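Local coordinates for DNA damage response protein Rtt109, putative (PDB 5ZB9), which probably transfers the acetyl group of acetyl-CoA to lysine side chains of histone H3, at residues H158-D162 against R163-K167; D273-P276 against E277-A281; S455-Q459 against L460-Q464. One frame throughout, in Å; residues are numbered along the deposited sequence.

Contact 1: H158-D162 against R163-K167; sequences HVLDD and RGLIK
Leu165 N donates to Asp161 O at 2.9 Å and Ile166 N to Asp162 O at 3.0 Å, two i-to-i+4 bonds that open the helix 162-177 as it emerges from an extended loop. Asp161 supplies the cap. Its CG sits between the backbone N and the carbonyl carbon (chi1 66°), which swings the carboxylate forward over the new turn until OD1 accepts from Gly164 N at 3.0 Å; the N-H points at the oxygen with an angle of 157°. One residue thus serves two amide hydrogens of the first turn, through its carbonyl and through its side chain.

Leu160 contributes the apolar half. Its CB comes within 4.1 Å of Leu165 CG, while its CD1 lies 3.8 Å from Gly164 O. Gly164, lacking a side chain, lets Leu160 CB and Asp161 OD1 lie close to the helix backbone. On Ile166, CG1 packs 3.2 Å from Asp162 O, beside the acceptor that its own amide uses.

Asp162 turns its carboxylate away from this turn: OD1 pairs with Arg314 and also takes Leu315 N, and OD2 takes Ala142 N, so the buried charge is met by a guanidinium and two backbone amides. Arg163 likewise leads outward, its extended chain reaching a salt bridge with Glu216.

The Leu160 side chain is about 4 Å from that of Trp168 and about 5 Å from that of Arg171, both of which bind CoA, as does His158; the cofactor is absent here. The Leu160-Leu165 contact across an aspartate N-cap is a hydrophobic staple, here combined with the capping bond to Gly164 and bordering the CoA site.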
loop_
_atom_site.group_PDB
_atom_site.type_symbol
_atom_site.label_atom_id
_atom_site.label_comp_id
_atom_site.label_asym_id
_atom_site.label_seq_id
_atom_site.Cartn_x
_atom_site.Cartn_y
_atom_site.Cartn_z
ATOM N N HIS A 158 -2.361 -21.393 -3.398
ATOM C CA HIS A 158 -2.881 -20.993 -4.699
ATOM C C HIS A 158 -2.590 -19.525 -4.976
ATOM O O HIS A 158 -3.059 -18.643 -4.256
ATOM C CB HIS A 158 -4.383 -21.271 -4.786
ATOM C CG HIS A 158 -4.722 -22.728 -4.857
ATOM N ND1 HIS A 158 -3.793 -23.691 -5.197
ATOM C CD2 HIS A 158 -5.881 -23.390 -4.628
ATOM C CE1 HIS A 158 -4.367 -24.880 -5.177
ATOM N NE2 HIS A 158 -5.635 -24.725 -4.835
ATOM N N VAL A 159 -1.809 -19.281 -6.027
ATOM C CA VAL A 159 -1.392 -17.935 -6.403
ATOM C C VAL A 159 -2.163 -17.449 -7.633
ATOM O O VAL A 159 -2.538 -18.236 -8.500
ATOM C CB VAL A 159 0.135 -17.879 -6.678
ATOM C CG1 VAL A 159 0.608 -16.445 -6.918
ATOM C CG2 VAL A 159 0.895 -18.491 -5.506
ATOM N N LEU A 160 -2.415 -16.146 -7.683
ATOM C CA LEU A 160 -3.069 -15.519 -8.820
ATOM C C LEU A 160 -2.041 -15.016 -9.836
ATOM O O LEU A 160 -0.896 -14.747 -9.476
ATOM C CB LEU A 160 -3.941 -14.362 -8.337
ATOM C CG LEU A 160 -5.021 -14.712 -7.320
ATOM C CD1 LEU A 160 -5.650 -13.449 -6.769
ATOM C CD2 LEU A 160 -6.064 -15.594 -7.975
ATOM N N ASP A 161 -2.442 -14.884 -11.099
ATOM C CA ASP A 161 -1.581 -14.226 -12.077
ATOM C C ASP A 161 -1.758 -12.695 -11.986
ATOM O O ASP A 161 -2.510 -12.202 -11.139
ATOM C CB ASP A 161 -1.847 -14.757 -13.497
ATOM C CG ASP A 161 -3.236 -14.411 -14.035
ATOM O OD1 ASP A 161 -4.076 -13.839 -13.304
ATOM O OD2 ASP A 161 -3.486 -14.728 -15.220
ATOM N N ASP A 162 -1.053 -11.953 -12.832
ATOM C CA ASP A 162 -1.102 -10.491 -12.780
ATOM C C ASP A 162 -2.525 -9.930 -12.860
ATOM O O ASP A 162 -2.903 -9.089 -12.045
ATOM C CB ASP A 162 -0.256 -9.876 -13.901
ATOM C CG ASP A 162 1.187 -10.302 -13.836
ATOM O OD1 ASP A 162 1.795 -10.483 -14.909
ATOM O OD2 ASP A 162 1.710 -10.455 -12.713
ATOM N N ARG A 163 -3.310 -10.386 -13.831
ATOM C CA ARG A 163 -4.657 -9.853 -14.000
ATOM C C ARG A 163 -5.519 -10.157 -12.783
ATOM O O ARG A 163 -6.300 -9.319 -12.351
ATOM C CB ARG A 163 -5.311 -10.406 -15.270
ATOM C CG ARG A 163 -4.729 -9.834 -16.546
ATOM C CD ARG A 163 -5.343 -10.455 -17.795
ATOM N NE ARG A 163 -4.593 -10.072 -18.989
ATOM C CZ ARG A 163 -4.925 -9.061 -19.791
ATOM N NH1 ARG A 163 -6.012 -8.336 -19.528
ATOM N NH2 ARG A 163 -4.179 -8.779 -20.861
ATOM N N GLY A 164 -5.371 -11.352 -12.226
ATOM C CA GLY A 164 -6.118 -11.723 -11.041
ATOM C C GLY A 164 -5.737 -10.894 -9.833
ATOM O O GLY A 164 -6.599 -10.528 -9.025
ATOM N N LEU A 165 -4.446 -10.595 -9.701
ATOM C CA LEU A 165 -3.964 -9.795 -8.577
ATOM C C LEU A 165 -4.449 -8.348 -8.651
ATOM O O LEU A 165 -4.821 -7.757 -7.634
ATOM C CB LEU A 165 -2.444 -9.825 -8.510
ATOM C CG LEU A 165 -1.918 -10.875 -7.542
ATOM C CD1 LEU A 165 -0.408 -11.007 -7.656
ATOM C CD2 LEU A 165 -2.335 -10.530 -6.121
ATOM N N ILE A 166 -4.446 -7.781 -9.853
ATOM C CA ILE A 166 -4.963 -6.434 -10.038
ATOM C C ILE A 166 -6.453 -6.360 -9.659
ATOM O O ILE A 166 -6.861 -5.450 -8.936
ATOM C CB ILE A 166 -4.742 -5.945 -11.484
ATOM C CG1 ILE A 166 -3.244 -5.875 -11.790
ATOM C CG2 ILE A 166 -5.380 -4.574 -11.701
ATOM C CD1 ILE A 166 -2.920 -5.771 -13.278
ATOM N N LYS A 167 -7.263 -7.318 -10.105
ATOM C CA LYS A 167 -8.674 -7.319 -9.724
ATOM C C LYS A 167 -8.833 -7.527 -8.227
ATOM O O LYS A 167 -9.707 -6.922 -7.600
ATOM C CB LYS A 167 -9.456 -8.391 -10.477
ATOM C CG LYS A 167 -9.597 -8.101 -11.951
ATOM C CD LYS A 167 -10.326 -9.221 -12.677
ATOM C CE LYS A 167 -10.147 -9.073 -14.186
ATOM N NZ LYS A 167 -10.911 -10.079 -14.981
#

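Contact 2: D273-P276 against E277-A281; sequences DELP and ESTGA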
loop_
_atom_site.group_PDB
_atom_site.type_symbol
_atom_site.label_atom_id
_atom_site.label_comp_id
_atom_site.label_asym_id
_atom_site.label_seq_id
_atom_site.Cartn_x
_atom_site.Cartn_y
_atom_site.Cartn_z
ATOM N N ASP A 273 19.562 7.770 -14.889
ATOM C CA ASP A 273 20.938 7.522 -15.293
ATOM C C ASP A 273 21.247 8.014 -16.718
ATOM O O ASP A 273 22.391 7.970 -17.157
ATOM C CB ASP A 273 21.262 6.034 -15.171
ATOM C CG ASP A 273 22.706 5.786 -14.729
ATOM O OD1 ASP A 273 23.125 6.380 -13.707
ATOM O OD2 ASP A 273 23.422 5.008 -15.405
ATOM N N GLU A 274 20.234 8.478 -17.443
ATOM C CA GLU A 274 20.472 9.141 -18.723
ATOM C C GLU A 274 20.926 10.582 -18.489
ATOM O O GLU A 274 21.471 11.220 -19.388
ATOM C CB GLU A 274 19.218 9.127 -19.603
ATOM C CG GLU A 274 18.704 7.743 -19.957
ATOM C CD GLU A 274 17.451 7.772 -20.835
ATOM O OE1 GLU A 274 16.924 8.872 -21.118
ATOM O OE2 GLU A 274 16.995 6.687 -21.249
ATOM N N LEU A 275 20.694 11.096 -17.285
ATOM C CA LEU A 275 21.111 12.457 -16.935
ATOM C C LEU A 275 22.626 12.559 -16.828
ATOM O O LEU A 275 23.288 11.589 -16.463
ATOM C CB LEU A 275 20.483 12.897 -15.609
ATOM C CG LEU A 275 18.957 12.881 -15.505
ATOM C CD1 LEU A 275 18.505 13.314 -14.123
ATOM C CD2 LEU A 275 18.347 13.762 -16.563
ATOM N N PRO A 276 23.186 13.735 -17.144
ATOM C CA PRO A 276 24.625 13.939 -16.931
ATOM C C PRO A 276 24.956 13.918 -15.439
ATOM O O PRO A 276 24.110 14.291 -14.636
ATOM C CB PRO A 276 24.886 15.310 -17.560
ATOM C CG PRO A 276 23.553 15.974 -17.630
ATOM C CD PRO A 276 22.536 14.897 -17.775
ATOM N N GLU A 277 26.148 13.457 -15.066
ATOM C CA GLU A 277 26.482 13.324 -13.645
ATOM C C GLU A 277 26.752 14.681 -13.023
ATOM O O GLU A 277 26.696 14.838 -11.804
ATOM C CB GLU A 277 27.686 12.400 -13.439
ATOM C CG GLU A 277 29.022 12.976 -13.871
ATOM C CD GLU A 277 29.871 11.962 -14.620
ATOM O OE1 GLU A 277 29.299 10.999 -15.190
ATOM O OE2 GLU A 277 31.109 12.127 -14.640
ATOM N N SER A 278 27.029 15.668 -13.868
ATOM C CA SER A 278 27.122 17.051 -13.422
ATOM C C SER A 278 25.819 17.509 -12.751
ATOM O O SER A 278 25.819 18.490 -12.008
ATOM C CB SER A 278 27.460 17.963 -14.602
ATOM O OG SER A 278 27.570 19.313 -14.190
ATOM N N THR A 279 24.718 16.800 -13.024
ATOM C CA THR A 279 23.429 17.073 -12.379
ATOM C C THR A 279 23.574 16.872 -10.868
ATOM O O THR A 279 24.291 15.974 -10.408
ATOM C CB THR A 279 22.278 16.171 -12.950
ATOM O OG1 THR A 279 21.021 16.860 -12.875
ATOM C CG2 THR A 279 22.180 14.826 -12.209
ATOM N N GLY A 280 22.924 17.736 -10.096
ATOM C CA GLY A 280 23.089 17.711 -8.653
ATOM C C GLY A 280 24.300 18.494 -8.154
ATOM O O GLY A 280 24.240 19.106 -7.083
ATOM N N ALA A 281 25.393 18.480 -8.921
ATOM C CA ALA A 281 26.616 19.196 -8.547
ATOM C C ALA A 281 26.362 20.696 -8.411
ATOM O O ALA A 281 25.453 21.238 -9.045
ATOM C CB ALA A 281 27.723 18.936 -9.562
#
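Pro276 and Thr279 close a type I beta turn, and a type II turn from Ser278 to Ala281 follows so directly that the two share Ser278 and Thr279. The polar evidence is one bond across the segments: Thr279 N donates to Pro276 O at 3.0 Å, the N-H fairly straight at 154°. Seen from the acceptor the approach is less regular, since the nitrogen stands 54° out of the carbonyl plane and therefore misses the lone-pair directions. The second turn is held by a weak bond from Ala281 N to Ser278 O, with Gly280 in its third position at a positive phi of 85°. Ser278 O also receives the hydroxyl of Ser284, and Thr279 OG1 makes a weak hydrogen bond to Glu286 O; both partners belong to the same loop, which runs between the helices 266-272 and 297-304.

Van der Waals proximity is loose. Leu275 CB and Thr279 CG2 approach no closer than 4.3 Å, and the Leu275 side chain also touches Arg253 and Trp291. A methyl-to-carbonyl approach is of a separate kind: with the methyl of Thr279 lying between its backbone N and carbonyl carbon, CG2 is brought back to 3.1 Å from Pro276 O.

Contact 3: S455-Q459 against L460-Q464; sequences SLADQ and LWVGQ
Gln459 meets the segment 460-464 through CB and its terminal amide, crossing Val462 at about a right angle. Its CB, just past the backbone, lies 4.0 Å from Trp461 O. From there CG is set anti to the carbonyl carbon (chi1 -61°) and the chain runs extended, which brings the amide up to Val462 CG2. At CD the distance to Val462 CG2 is 4.0 Å. The oxygen OE1 is nearer still to that methyl, at 3.5 Å, and accepts a hydrogen bond from a water at 2.9 Å. The same water accepts from Gly463 N at 3.1 Å, so a single solvent molecule joins the side-chain carbonyl to the backbone of the loop. At the other corner of the amide, NE2 is hydrogen-bonded to His416 O; with one partner on each of its two polar atoms, the flat group has its rotation fixed.

The turn that places Gln459 here is a Schellman motif ending the helix 439-457: Asp458 takes a positive phi of 53°, with two bonds back into the last turn, one of them the weak bond from Asp458 N to Ser455 O, after which the chain turns away from the helix direction. This brings Val462 back beside the last helical turn, where its CG2 touches Ala457 CB at 3.9 Å. That methyl is therefore shared between an alanine of the helix and the glutamine amide. Both Ala457 and Gln459 also lean on Ala417 of the strand 417-419. Beyond Gly463, the backbone of Gln464 bonds to Ile25, beginning the pairing of the strand 464-467 with the strand 22-35.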
loop_
_atom_site.group_PDB
_atom_site.type_symbol
_atom_site.label_atom_id
_atom_site.label_comp_id
_atom_site.label_asym_id
_atom_site.label_seq_id
_atom_site.Cartn_x
_atom_site.Cartn_y
_atom_site.Cartn_z
ATOM N N SER A 455 10.894 -11.707 22.069
ATOM C CA SER A 455 12.204 -11.376 22.611
ATOM C C SER A 455 12.617 -9.955 22.250
ATOM O O SER A 455 13.114 -9.207 23.096
ATOM C CB SER A 455 13.254 -12.369 22.113
ATOM O OG SER A 455 12.877 -13.703 22.415
ATOM N N LEU A 456 12.415 -9.586 20.990
ATOM C CA LEU A 456 12.787 -8.248 20.530
ATOM C C LEU A 456 11.914 -7.188 21.192
ATOM O O LEU A 456 12.359 -6.070 21.451
ATOM C CB LEU A 456 12.666 -8.145 19.011
ATOM C CG LEU A 456 13.568 -9.029 18.157
ATOM C CD1 LEU A 456 13.011 -9.119 16.741
ATOM C CD2 LEU A 456 14.978 -8.473 18.147
ATOM N N ALA A 457 10.665 -7.557 21.457
ATOM C CA ALA A 457 9.674 -6.645 22.020
ATOM C C ALA A 457 9.817 -6.484 23.523
ATOM O O ALA A 457 9.226 -5.573 24.112
ATOM C CB ALA A 457 8.275 -7.138 21.699
ATOM N N ASP A 458 10.589 -7.381 24.134
ATOM C CA ASP A 458 10.612 -7.523 25.583
ATOM C C ASP A 458 9.196 -7.709 26.117
ATOM O O ASP A 458 8.749 -6.961 26.991
ATOM C CB ASP A 458 11.280 -6.320 26.256
ATOM C CG ASP A 458 12.789 -6.343 26.123
ATOM O OD1 ASP A 458 13.352 -7.420 25.814
ATOM O OD2 ASP A 458 13.412 -5.281 26.337
ATOM N N GLN A 459 8.501 -8.697 25.555
ATOM C CA GLN A 459 7.250 -9.218 26.097
ATOM C C GLN A 459 7.371 -10.739 26.160
ATOM O O GLN A 459 8.276 -11.315 25.554
ATOM C CB GLN A 459 6.053 -8.794 25.241
ATOM C CG GLN A 459 5.848 -7.271 25.144
ATOM C CD GLN A 459 4.847 -6.871 24.049
ATOM O OE1 GLN A 459 3.900 -7.606 23.757
ATOM N NE2 GLN A 459 5.065 -5.706 23.440
ATOM N N LEU A 460 6.489 -11.393 26.908
ATOM C CA LEU A 460 6.512 -12.852 26.996
ATOM C C LEU A 460 5.805 -13.473 25.811
ATOM O O LEU A 460 6.112 -14.585 25.387
ATOM C CB LEU A 460 5.843 -13.342 28.282
ATOM C CG LEU A 460 6.563 -13.238 29.624
ATOM C CD1 LEU A 460 6.621 -11.797 30.104
ATOM C CD2 LEU A 460 5.847 -14.114 30.640
ATOM N N TRP A 461 4.828 -12.742 25.297
ATOM C CA TRP A 461 3.974 -13.220 24.228
ATOM C C TRP A 461 3.409 -11.985 23.556
ATOM O O TRP A 461 2.902 -11.090 24.229
ATOM C CB TRP A 461 2.880 -14.123 24.789
ATOM C CG TRP A 461 2.123 -14.949 23.797
ATOM C CD1 TRP A 461 2.438 -16.204 23.365
ATOM C CD2 TRP A 461 0.891 -14.603 23.158
ATOM N NE1 TRP A 461 1.491 -16.653 22.477
ATOM C CE2 TRP A 461 0.527 -15.688 22.334
ATOM C CE3 TRP A 461 0.066 -13.477 23.190
ATOM C CZ2 TRP A 461 -0.624 -15.680 21.550
ATOM C CZ3 TRP A 461 -1.080 -13.471 22.411
ATOM C CH2 TRP A 461 -1.411 -14.564 21.603
ATOM N N VAL A 462 3.530 -11.917 22.236
ATOM C CA VAL A 462 3.073 -10.758 21.480
ATOM C C VAL A 462 1.821 -11.089 20.670
ATOM O O VAL A 462 1.722 -12.160 20.068
ATOM C CB VAL A 462 4.180 -10.242 20.537
ATOM C CG1 VAL A 462 3.645 -9.169 19.588
ATOM C CG2 VAL A 462 5.357 -9.714 21.348
ATOM N N GLY A 463 0.859 -10.173 20.676
ATOM C CA GLY A 463 -0.299 -10.297 19.811
ATOM C C GLY A 463 -1.598 -10.510 20.550
ATOM O O GLY A 463 -1.713 -10.215 21.740
ATOM N N GLN A 464 -2.593 -11.008 19.832
ATOM C CA GLN A 464 -3.863 -11.356 20.448
ATOM C C GLN A 464 -4.627 -12.284 19.543
ATOM O O GLN A 464 -4.345 -12.389 18.348
ATOM C CB GLN A 464 -4.702 -10.113 20.753
ATOM C CG GLN A 464 -5.114 -9.309 19.538
ATOM C CD GLN A 464 -5.788 -7.998 19.914
ATOM O OE1 GLN A 464 -5.146 -6.955 19.978
ATOM N NE2 GLN A 464 -7.089 -8.051 20.162
HETATM O O HOH W 1 1.288 -7.747 22.491
#

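In the fold
All three contacts are local joints, and they share no helix or strand. None lies in the core: contact 1 is partly buried, its centre about 16 Å from that of the chain, while contacts 2 and 3, at about 31 and 26 Å, lie at the surface. Contacts 1 and 3 treat opposite helix termini, one starting a helix with an aspartate cap and leucines, the other leaving a helix through a positive-phi residue, with a water bridge in the loop that follows. Contact 2 relies on successive turns within a loop. Only contact 1 borders the CoA site. Centres stand 34 to 47 Å apart, and no two contacts touch.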